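Local coordinates for acetamidase (Bacillus halodurans, PDB 2II1), which binds calcium ions and, as a member of the acetamidase/formamidase family, probably hydrolyses carbon-nitrogen bonds of linear amides, at residues Ile21-Ser26 against Tyr65-Arg70; Lys35-Asp40 against Gly196-Gly201; Arg56-Thr61 against Leu180-Ala185; Asp73-Glu78 against Leu169-Asp174. One frame throughout, in Å; residues are numbered along the deposited sequence.

Contact 1: Ile21-Ser26 against Tyr65-Arg70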
# COMPACT_ATOMS: atom_id res chain seq x y z
N ILE A 21 5.58 25.24 -25.26
CA ILE A 21 6.97 25.71 -25.39
C ILE A 21 7.70 24.88 -26.46
O ILE A 21 8.82 25.19 -26.85
CB ILE A 21 7.74 25.68 -24.02
CG1 ILE A 21 7.94 24.24 -23.53
CG2 ILE A 21 7.00 26.49 -22.97
CD1 ILE A 21 8.63 24.12 -22.16
N ALA A 22 7.05 23.84 -26.95
CA ALA A 22 7.70 22.91 -27.85
C ALA A 22 6.71 21.91 -28.39
O ALA A 22 5.62 21.72 -27.83
CB ALA A 22 8.79 22.22 -27.15
N SER A 23 7.08 21.32 -29.52
CA SER A 23 6.28 20.33 -30.21
C SER A 23 7.14 19.15 -30.51
O SER A 23 8.35 19.31 -30.68
CB SER A 23 5.75 20.86 -31.54
OG SER A 23 4.95 22.00 -31.38
N CYS A 24 6.50 17.97 -30.58
CA CYS A 24 7.13 16.77 -31.12
C CYS A 24 6.14 15.93 -31.93
O CYS A 24 4.96 16.24 -32.01
CB CYS A 24 7.75 15.91 -30.00
SG CYS A 24 6.58 15.10 -28.95
N GLN A 25 6.67 14.89 -32.57
CA GLN A 25 5.85 13.88 -33.22
C GLN A 25 5.79 12.68 -32.29
O GLN A 25 6.63 12.53 -31.41
CB GLN A 25 6.46 13.44 -34.55
CG GLN A 25 6.75 14.56 -35.55
CD GLN A 25 5.51 15.32 -36.03
OE1 GLN A 25 4.45 14.73 -36.27
NE2 GLN A 25 5.65 16.64 -36.17
N SER A 26 4.80 11.82 -32.50
CA SER A 26 4.74 10.53 -31.84
C SER A 26 6.06 9.77 -32.07
O SER A 26 6.56 9.72 -33.19
CB SER A 26 3.60 9.69 -32.39
OG SER A 26 3.44 8.49 -31.65
N TYR A 65 3.55 20.13 -26.87
CA TYR A 65 2.51 19.78 -27.84
C TYR A 65 2.96 18.54 -28.63
O TYR A 65 3.95 18.60 -29.39
CB TYR A 65 2.20 20.95 -28.81
CG TYR A 65 0.87 20.81 -29.54
CD1 TYR A 65 0.74 19.96 -30.63
CD2 TYR A 65 -0.26 21.52 -29.12
CE1 TYR A 65 -0.47 19.81 -31.31
CE2 TYR A 65 -1.48 21.38 -29.80
CZ TYR A 65 -1.57 20.51 -30.89
OH TYR A 65 -2.76 20.33 -31.58
N VAL A 66 2.23 17.44 -28.46
CA VAL A 66 2.47 16.20 -29.20
C VAL A 66 1.54 16.19 -30.44
O VAL A 66 0.32 16.00 -30.32
CB VAL A 66 2.24 14.96 -28.29
CG1 VAL A 66 2.60 13.66 -29.01
CG2 VAL A 66 3.03 15.10 -27.00
N GLU A 67 2.12 16.43 -31.62
CA GLU A 67 1.32 16.50 -32.87
C GLU A 67 0.84 15.11 -33.22
O GLU A 67 1.58 14.15 -33.05
CB GLU A 67 2.13 17.03 -34.04
CG GLU A 67 2.64 18.44 -33.85
CD GLU A 67 3.15 19.08 -35.13
OE1 GLU A 67 3.31 18.41 -36.20
OE2 GLU A 67 3.40 20.30 -35.07
N GLY A 68 -0.40 15.00 -33.68
CA GLY A 68 -1.07 13.71 -33.93
C GLY A 68 -1.95 13.24 -32.78
O GLY A 68 -2.83 12.38 -32.97
N ALA A 69 -1.70 13.81 -31.58
CA ALA A 69 -2.47 13.53 -30.37
C ALA A 69 -3.74 14.34 -30.43
O ALA A 69 -3.70 15.55 -30.58
CB ALA A 69 -1.66 13.89 -29.10
N ARG A 70 -4.87 13.65 -30.28
CA ARG A 70 -6.20 14.22 -30.40
C ARG A 70 -7.05 13.82 -29.20
O ARG A 70 -6.80 12.80 -28.59
CB ARG A 70 -6.85 13.72 -31.70
CG ARG A 70 -6.09 14.12 -32.98
CD ARG A 70 -6.18 15.64 -33.18
NE ARG A 70 -5.53 16.08 -34.41
CZ ARG A 70 -5.61 17.31 -34.90
NH1 ARG A 70 -6.35 18.23 -34.28
NH2 ARG A 70 -4.98 17.62 -36.03
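Two strands run side by side here as a parallel ladder, residues 22-25 against 65-67, at a partly exposed border of the mixed sheet that strand 60-67 shares with strand 176-184. The backbone bonds zigzag between the chains, Cys24 giving its N-H to one residue and its carbonyl to the next but one. Tyr65 N reaches Ala22 O at 2.8 Å along a nearly straight line (169° at the hydrogen), within the carbonyl plane. Cys24 N then meets Tyr65 O at 2.9 Å and Cys24 O receives Glu67 N, both almost along the C=O axis. Between these bonds Ser23 CA approaches Tyr65 O to 3.0 Å, a CA-H...O contact. Apolar packing lies on the face of Cys24 and Val66: Cys24 SG, in the crowded position between backbone N and carbonyl carbon (chi1 71°), rests 4.1 Å from Val66 CG2. Val207 of strand 201-210 touches both side chains. The other face, with Ser23 and Tyr65, also carries the polar pair Gln25 and Glu67. Glu67 swings CG beside its backbone N and runs extended, passing Cys24 O with CB and CG; Gln25 bends at chi2 to bring its amide across the carboxylate. An alanine in place of Glu67 would probably leave the Gln25 amide less firmly held, since its carboxylate partner would be lost. Amide and carboxylate planes stand 88° apart, so Gln25 NE2 donates from within its own amide plane yet meets Glu67 OE1, at 2.9 Å, from above the carboxylate.

Contact 2: Lys35-Asp40 against Gly196-Gly201. With CA (calcium ion), chain F.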
# COMPACT_ATOMS: atom_id res chain seq x y z
N LYS A 35 13.08 22.10 -12.31
CA LYS A 35 13.51 22.66 -11.02
C LYS A 35 12.87 21.80 -9.92
O LYS A 35 11.91 21.05 -10.19
CB LYS A 35 13.09 24.11 -10.89
CG LYS A 35 13.43 24.97 -12.08
CD LYS A 35 13.20 26.41 -11.73
CE LYS A 35 13.76 27.37 -12.75
NZ LYS A 35 12.97 28.62 -12.68
N ASP A 36 13.39 21.89 -8.70
CA ASP A 36 12.82 21.12 -7.57
C ASP A 36 11.47 21.72 -7.25
O ASP A 36 11.15 22.78 -7.81
CB ASP A 36 13.75 21.04 -6.34
CG ASP A 36 13.88 22.35 -5.55
OD1 ASP A 36 13.02 23.24 -5.65
OD2 ASP A 36 14.85 22.47 -4.77
N CYS A 37 10.66 21.08 -6.40
CA CYS A 37 9.27 21.58 -6.24
C CYS A 37 9.17 22.86 -5.43
O CYS A 37 8.07 23.39 -5.27
CB CYS A 37 8.25 20.51 -5.79
SG CYS A 37 8.36 19.89 -4.17
N PHE A 38 10.30 23.37 -4.94
CA PHE A 38 10.35 24.74 -4.40
C PHE A 38 10.85 25.77 -5.41
O PHE A 38 11.09 26.92 -5.02
CB PHE A 38 11.26 24.79 -3.16
CG PHE A 38 10.96 23.72 -2.18
CD1 PHE A 38 9.78 23.76 -1.44
CD2 PHE A 38 11.84 22.65 -2.03
CE1 PHE A 38 9.47 22.76 -0.54
CE2 PHE A 38 11.55 21.62 -1.11
CZ PHE A 38 10.36 21.68 -0.36
N SER A 39 10.98 25.37 -6.68
CA SER A 39 11.66 26.19 -7.70
C SER A 39 13.07 26.58 -7.24
O SER A 39 13.54 27.69 -7.48
CB SER A 39 10.85 27.46 -8.04
OG SER A 39 9.87 27.25 -9.05
N ASP A 40 13.74 25.65 -6.56
CA ASP A 40 15.14 25.79 -6.14
C ASP A 40 15.37 26.94 -5.10
O ASP A 40 16.50 27.47 -4.94
CB ASP A 40 16.04 25.91 -7.40
CG ASP A 40 15.85 24.75 -8.40
OD1 ASP A 40 15.53 23.60 -8.01
OD2 ASP A 40 16.04 24.98 -9.61
N GLY A 196 9.23 14.14 -0.59
CA GLY A 196 10.28 13.15 -0.79
C GLY A 196 11.58 13.88 -0.58
O GLY A 196 11.59 14.99 -0.05
N VAL A 197 12.69 13.28 -0.99
CA VAL A 197 13.92 14.03 -1.02
C VAL A 197 13.79 14.86 -2.30
O VAL A 197 13.92 14.32 -3.38
CB VAL A 197 15.18 13.13 -1.06
CG1 VAL A 197 16.44 13.98 -1.10
CG2 VAL A 197 15.18 12.20 0.15
N GLU A 198 13.50 16.14 -2.17
CA GLU A 198 13.18 17.01 -3.32
C GLU A 198 14.46 17.44 -4.03
O GLU A 198 15.40 17.91 -3.38
CB GLU A 198 12.44 18.26 -2.86
CG GLU A 198 11.22 17.97 -2.00
CD GLU A 198 10.10 17.32 -2.79
OE1 GLU A 198 10.05 17.45 -4.04
OE2 GLU A 198 9.28 16.65 -2.17
N ILE A 199 14.47 17.31 -5.36
CA ILE A 199 15.67 17.56 -6.16
C ILE A 199 15.38 17.94 -7.62
O ILE A 199 14.40 17.52 -8.19
CB ILE A 199 16.60 16.32 -6.10
CG1 ILE A 199 18.06 16.70 -6.40
CG2 ILE A 199 16.08 15.18 -7.00
CD1 ILE A 199 19.03 15.64 -6.01
N ALA A 200 16.26 18.75 -8.21
CA ALA A 200 16.20 19.08 -9.62
C ALA A 200 16.95 18.04 -10.44
O ALA A 200 17.77 17.25 -9.94
CB ALA A 200 16.81 20.43 -9.89
N GLY A 201 16.68 18.06 -11.73
CA GLY A 201 17.28 17.13 -12.63
C GLY A 201 16.75 17.19 -14.05
O GLY A 201 16.18 18.20 -14.48
CA CA F . 8.20 16.63 -4.29
O HOH W 1 12.65 18.37 -10.21
O HOH W 2 17.02 20.33 -4.08
O HOH W 3 11.46 18.28 -6.42
O HOH W 4 6.49 16.12 -3.45
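Water, rather than direct hydrogen bonding, does most of the polar joining between the loop 35-40 and residues 196-201. One water donates to Lys35 O and Ile199 O, both at 2.8 Å; another takes the N-H of Cys37 and is also hydrogen-bonded to Glu198 OE1, with a weak bond from Ile199 N besides. The loop holds a type I turn from Asp36 to Ser39, braced by two aspartates, each of which accepts the backbone N-H of the other. Asp36 N meets Asp40 OD1 at 2.8 Å, nearly straight at 172°, while Asp40 N meets Asp36 OD1 at 2.7 Å; each oxygen is approached from above its carboxylate plane. Asp36 CG sits in the crowded position between backbone N and carbonyl carbon (chi1 73°), which turns OD1 back over the turn, and CB lies 3.7 Å from Ile199 C. Asp40 OD1 also touches Ala200 CB, so an alanine at Asp40 would probably loosen the turn by leaving Asp36 N without this acceptor and would remove that contact. Deeper in, Glu198 bends at chi2. Its CG lies 3.8 Å from Phe38 CE2, approaching the ring obliquely, and the carboxylate plane is turned 77° from the ring. Gly196 N gives a further bond to Glu198 OE2, which helps fix the rotation of the carboxylate. Both oxygens bind the calcium ion, Glu198 OE1 at 2.0 Å and Glu198 OE2 at 2.4 Å, with Asp182 and His184 as further protein ligands. This bidentate carboxylate belongs to the two-calcium site of the protein, which the loop 35-40 borders.

Contact 3: Arg56-Thr61 against Leu180-Ala185. With CA (calcium ion), chain F; CA (calcium ion), chain E.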
# COMPACT_ATOMS: atom_id res chain seq x y z
N ARG A 56 5.31 29.95 -6.38
CA ARG A 56 6.35 29.36 -7.22
C ARG A 56 6.70 27.93 -6.83
O ARG A 56 7.71 27.40 -7.26
CB ARG A 56 7.58 30.24 -7.18
CG ARG A 56 7.41 31.55 -7.92
CD ARG A 56 8.63 32.41 -7.68
NE ARG A 56 9.82 31.79 -8.26
CZ ARG A 56 11.06 31.97 -7.82
NH1 ARG A 56 11.31 32.76 -6.77
NH2 ARG A 56 12.06 31.35 -8.45
N VAL A 57 5.85 27.31 -6.03
CA VAL A 57 6.00 25.91 -5.67
C VAL A 57 5.33 25.05 -6.75
O VAL A 57 4.38 25.48 -7.40
CB VAL A 57 5.39 25.65 -4.26
CG1 VAL A 57 5.35 24.16 -3.94
CG2 VAL A 57 6.19 26.43 -3.18
N ASN A 58 5.83 23.84 -6.93
CA ASN A 58 5.32 22.89 -7.90
C ASN A 58 5.43 23.42 -9.35
O ASN A 58 4.43 23.52 -10.07
CB ASN A 58 3.88 22.48 -7.53
CG ASN A 58 3.84 21.34 -6.53
OD1 ASN A 58 4.54 20.34 -6.69
ND2 ASN A 58 3.01 21.48 -5.50
N PRO A 59 6.67 23.76 -9.77
CA PRO A 59 6.90 24.06 -11.17
C PRO A 59 6.95 22.79 -12.02
O PRO A 59 7.55 21.79 -11.61
CB PRO A 59 8.25 24.76 -11.14
CG PRO A 59 8.95 24.15 -9.98
CD PRO A 59 7.89 23.93 -8.97
N ALA A 60 6.32 22.84 -13.19
CA ALA A 60 6.42 21.79 -14.18
C ALA A 60 7.04 22.37 -15.46
O ALA A 60 6.65 23.45 -15.88
CB ALA A 60 5.06 21.20 -14.45
N THR A 61 8.03 21.68 -16.03
CA THR A 61 8.59 22.03 -17.34
C THR A 61 7.60 21.58 -18.42
O THR A 61 7.13 20.45 -18.40
CB THR A 61 9.98 21.39 -17.55
OG1 THR A 61 10.89 21.86 -16.53
CG2 THR A 61 10.53 21.69 -18.95
N LEU A 180 6.04 18.14 -16.75
CA LEU A 180 6.49 17.29 -15.67
C LEU A 180 7.49 17.99 -14.80
O LEU A 180 8.08 18.99 -15.18
CB LEU A 180 7.02 15.94 -16.17
CG LEU A 180 8.39 15.87 -16.84
CD1 LEU A 180 9.54 16.07 -15.83
CD2 LEU A 180 8.49 14.54 -17.55
N GLY A 181 7.66 17.45 -13.60
CA GLY A 181 8.42 18.13 -12.58
C GLY A 181 8.52 17.31 -11.33
O GLY A 181 8.21 16.12 -11.31
N ASP A 182 8.98 17.97 -10.27
CA ASP A 182 8.93 17.41 -8.94
C ASP A 182 9.60 16.06 -8.84
O ASP A 182 8.98 15.08 -8.41
CB ASP A 182 7.48 17.30 -8.48
CG ASP A 182 7.36 16.90 -7.04
OD1 ASP A 182 8.16 17.40 -6.23
OD2 ASP A 182 6.46 16.09 -6.68
N LEU A 183 10.89 16.04 -9.19
CA LEU A 183 11.71 14.84 -9.11
C LEU A 183 12.12 14.60 -7.65
O LEU A 183 12.24 15.56 -6.89
CB LEU A 183 12.95 15.00 -9.98
CG LEU A 183 12.79 15.32 -11.46
CD1 LEU A 183 14.15 15.22 -12.18
CD2 LEU A 183 11.76 14.40 -12.13
N HIS A 184 12.29 13.32 -7.29
CA HIS A 184 12.78 12.92 -5.97
C HIS A 184 13.91 11.95 -6.13
O HIS A 184 13.93 11.15 -7.06
CB HIS A 184 11.71 12.25 -5.11
CG HIS A 184 10.50 13.10 -4.90
ND1 HIS A 184 9.22 12.58 -4.86
CD2 HIS A 184 10.36 14.44 -4.76
CE1 HIS A 184 8.35 13.56 -4.68
NE2 HIS A 184 9.02 14.70 -4.62
N ALA A 185 14.83 12.03 -5.18
CA ALA A 185 15.98 11.16 -5.11
C ALA A 185 15.60 9.92 -4.29
O ALA A 185 16.23 8.85 -4.40
CB ALA A 185 17.14 11.94 -4.49
CA CA F . 8.20 16.63 -4.29
CA CA E . 4.65 16.08 -5.07
O HOH W 5 9.38 21.03 -9.74
O HOH W 6 3.38 16.90 -3.28
O HOH W 4 6.49 16.12 -3.45
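This is a short antiparallel strand pairing in the buried part of the mixed sheet, where strand 60-67 begins beside strand 176-184, and it opens toward a two-calcium site. Thr61 and Leu180 form a hydrogen-bonded pair. Thr61 N reaches Leu180 O at 2.8 Å, bent to 143° and from above the carbonyl plane, whereas Leu180 N meets Thr61 O at 3.0 Å in the plane of the Thr61 carbonyl. The side chains of this pair lie on one face, where Phe32 touches both; Thr61 OG1, beside its own backbone N, is bonded to Glu33 O. Next, Gly181 faces Ala60, and a side chain on it would run into Pro59 O, so the glycine lets the backbones come close at this point. The chains then part toward Asp182, where a water replaces direct pairing, donating to Pro59 O at 2.7 Å and accepting from Asp182 N. Asp182 has a positive phi (55°), and its CG stands anti to the backbone N (chi1 -173°), sending the carboxylate to the metals. The carboxylate bridges the two ions: Asp182 OD1 binds one calcium at 2.1 Å and Asp182 OD2 the other at 2.4 Å. Such double ligation would probably stabilise its ionised form. Asn155 and Asp157 also bind the ion held by OD2, Glu198 the one held by OD1, and one water is shared by both. His184 turns its ring so that Asp182 O lies over one face, offset toward the rim, and His184 NE2 binds the calcium of Asp182 OD1 at 2.1 Å.

Contact 4: Asp73-Glu78 against Leu169-Asp174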
# COMPACT_ATOMS: atom_id res chain seq x y z
N ASP A 73 -7.39 10.11 -27.39
CA ASP A 73 -6.16 9.32 -27.45
C ASP A 73 -5.59 9.22 -26.03
O ASP A 73 -6.11 9.81 -25.09
CB ASP A 73 -5.10 9.96 -28.39
CG ASP A 73 -5.55 10.02 -29.87
OD1 ASP A 73 -6.67 9.59 -30.20
OD2 ASP A 73 -4.79 10.54 -30.71
N MSE A 74 -4.52 8.46 -25.89
CA MSE A 74 -3.70 8.49 -24.71
C MSE A 74 -2.24 8.65 -25.09
O MSE A 74 -1.86 8.39 -26.25
CB MSE A 74 -3.93 7.26 -23.81
CG MSE A 74 -3.97 5.91 -24.47
SE MSE A 74 -3.81 4.47 -23.10
CE MSE A 74 -2.88 3.12 -24.22
N LEU A 75 -1.44 9.15 -24.15
CA LEU A 75 0.00 9.16 -24.37
C LEU A 75 0.57 7.94 -23.73
O LEU A 75 0.16 7.56 -22.61
CB LEU A 75 0.67 10.39 -23.77
CG LEU A 75 0.38 11.74 -24.43
CD1 LEU A 75 1.17 12.78 -23.70
CD2 LEU A 75 0.72 11.74 -25.93
N GLU A 76 1.51 7.32 -24.43
CA GLU A 76 2.33 6.24 -23.91
C GLU A 76 3.74 6.79 -23.70
O GLU A 76 4.42 7.12 -24.66
CB GLU A 76 2.33 5.05 -24.87
CG GLU A 76 3.25 3.93 -24.43
CD GLU A 76 3.33 2.83 -25.45
OE1 GLU A 76 4.06 3.01 -26.44
OE2 GLU A 76 2.68 1.80 -25.26
N ILE A 77 4.16 6.91 -22.45
CA ILE A 77 5.39 7.63 -22.14
C ILE A 77 6.39 6.72 -21.43
O ILE A 77 6.17 6.28 -20.30
CB ILE A 77 5.13 8.86 -21.26
CG1 ILE A 77 4.07 9.76 -21.91
CG2 ILE A 77 6.49 9.58 -21.02
CD1 ILE A 77 3.19 10.54 -20.93
N GLU A 78 7.49 6.47 -22.13
CA GLU A 78 8.52 5.58 -21.66
C GLU A 78 9.63 6.38 -20.97
O GLU A 78 10.31 7.17 -21.60
CB GLU A 78 9.05 4.83 -22.87
CG GLU A 78 7.90 4.03 -23.57
CD GLU A 78 7.96 4.05 -25.10
OE1 GLU A 78 8.62 3.15 -25.69
OE2 GLU A 78 7.32 4.94 -25.71
N LEU A 169 -1.18 8.55 -19.86
CA LEU A 169 -2.04 9.71 -19.52
C LEU A 169 -3.08 10.00 -20.61
O LEU A 169 -2.84 9.66 -21.76
CB LEU A 169 -1.20 10.97 -19.33
CG LEU A 169 -0.24 10.97 -18.15
CD1 LEU A 169 0.62 12.23 -18.20
CD2 LEU A 169 -1.03 10.83 -16.82
N PRO A 170 -4.22 10.64 -20.26
CA PRO A 170 -5.24 10.94 -21.26
C PRO A 170 -4.81 12.12 -22.14
O PRO A 170 -4.07 13.00 -21.70
CB PRO A 170 -6.45 11.31 -20.42
CG PRO A 170 -5.85 11.90 -19.20
CD PRO A 170 -4.62 11.13 -18.93
N VAL A 171 -5.26 12.09 -23.38
CA VAL A 171 -5.25 13.28 -24.23
C VAL A 171 -6.67 13.80 -24.23
O VAL A 171 -7.57 13.16 -24.79
CB VAL A 171 -4.82 12.94 -25.67
CG1 VAL A 171 -4.98 14.17 -26.63
CG2 VAL A 171 -3.42 12.46 -25.68
N GLU A 172 -6.89 14.94 -23.58
CA GLU A 172 -8.22 15.53 -23.47
C GLU A 172 -8.35 16.84 -24.26
O GLU A 172 -9.45 17.30 -24.49
CB GLU A 172 -8.58 15.77 -22.01
CG GLU A 172 -8.63 14.51 -21.16
CD GLU A 172 -9.68 13.49 -21.61
OE1 GLU A 172 -10.56 13.82 -22.42
OE2 GLU A 172 -9.64 12.34 -21.14
N VAL A 173 -7.22 17.44 -24.64
CA VAL A 173 -7.22 18.59 -25.54
C VAL A 173 -6.22 18.22 -26.63
O VAL A 173 -5.26 17.50 -26.36
CB VAL A 173 -6.84 19.91 -24.77
CG1 VAL A 173 -7.57 20.00 -23.42
CG2 VAL A 173 -5.36 20.03 -24.54
N ASP A 174 -6.42 18.66 -27.88
CA ASP A 174 -5.54 18.22 -28.96
C ASP A 174 -4.09 18.65 -28.66
O ASP A 174 -3.84 19.75 -28.13
CB ASP A 174 -5.99 18.75 -30.33
CG ASP A 174 -7.31 18.10 -30.85
OD1 ASP A 174 -7.85 17.09 -30.32
OD2 ASP A 174 -7.82 18.63 -31.85
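Val171 carries much of the packing where residues 73-78 meet residues 169-174. Its CB lies 3.4 Å from Asp73 O, the carbonyl its own backbone also uses. From there CG2, anti to the carbonyl carbon, passes Asp73 C and ends 4.1 Å from Leu75 CG, crossing the leucine at about a right angle. CG1 stands anti to the backbone N (chi1 173°), points away from that leucine and packs against Arg70 O. On the polar side, Val171 N donates to Asp73 O at 3.0 Å from well above the carbonyl plane, and Arg213 gives that oxygen a second hydrogen bond. The carboxylate of Asp73 turns instead to Lys211, its salt-bridge partner. Further along, the pairing becomes regular: Leu75 N meets Leu169 O at 2.8 Å almost along the C=O axis (161°), and Leu169 N returns a longer bond of 3.2 Å to Leu75 O, on a lone pair. The neighbouring pair, Met74 (a selenomethionine) and Pro170, is non-hydrogen-bonded, and Met74 CB comes 3.3 Å from Leu169 O before the chain leads off toward Phe215 and Leu217. Leu75 and Leu169 share one face; at its far end Ile77 CD1 crosses Leu169 CD1 obliquely at 4.1 Å. Leu178 of strand 176-184 packs against Ile77 and Leu169, and Ala176 against Leu75 and Val171, so aliphatic side chains meet between the two sheets. This is the antiparallel pairing of the neighbouring strands 74-84 and 166-170 inside the large mixed sheet, with a hydrophobic face toward a second sheet.

Contacts 2, 3 and 4 are buried, whereas contact 1 is partly exposed and adds a polar side-chain bond to its strand ladder. Contacts 1 and 3 use successive parts of strand 60-67, pairing it in parallel with 22-25 and antiparallel with 176-184. Contacts 2 and 3, with centres 6 Å apart, meet at one calcium and share a water; Cys37 and Asn58 also join their loops through the backbone. Metal and water mark contacts 2 and 3, whereas the side chains of contact 4 are mainly aliphatic beside its backbone bonds. Contact 4 belongs to the other large sheet, across the chain's centre from contact 2, and meets contact 1 through the Arg70-Asp174 salt bridge.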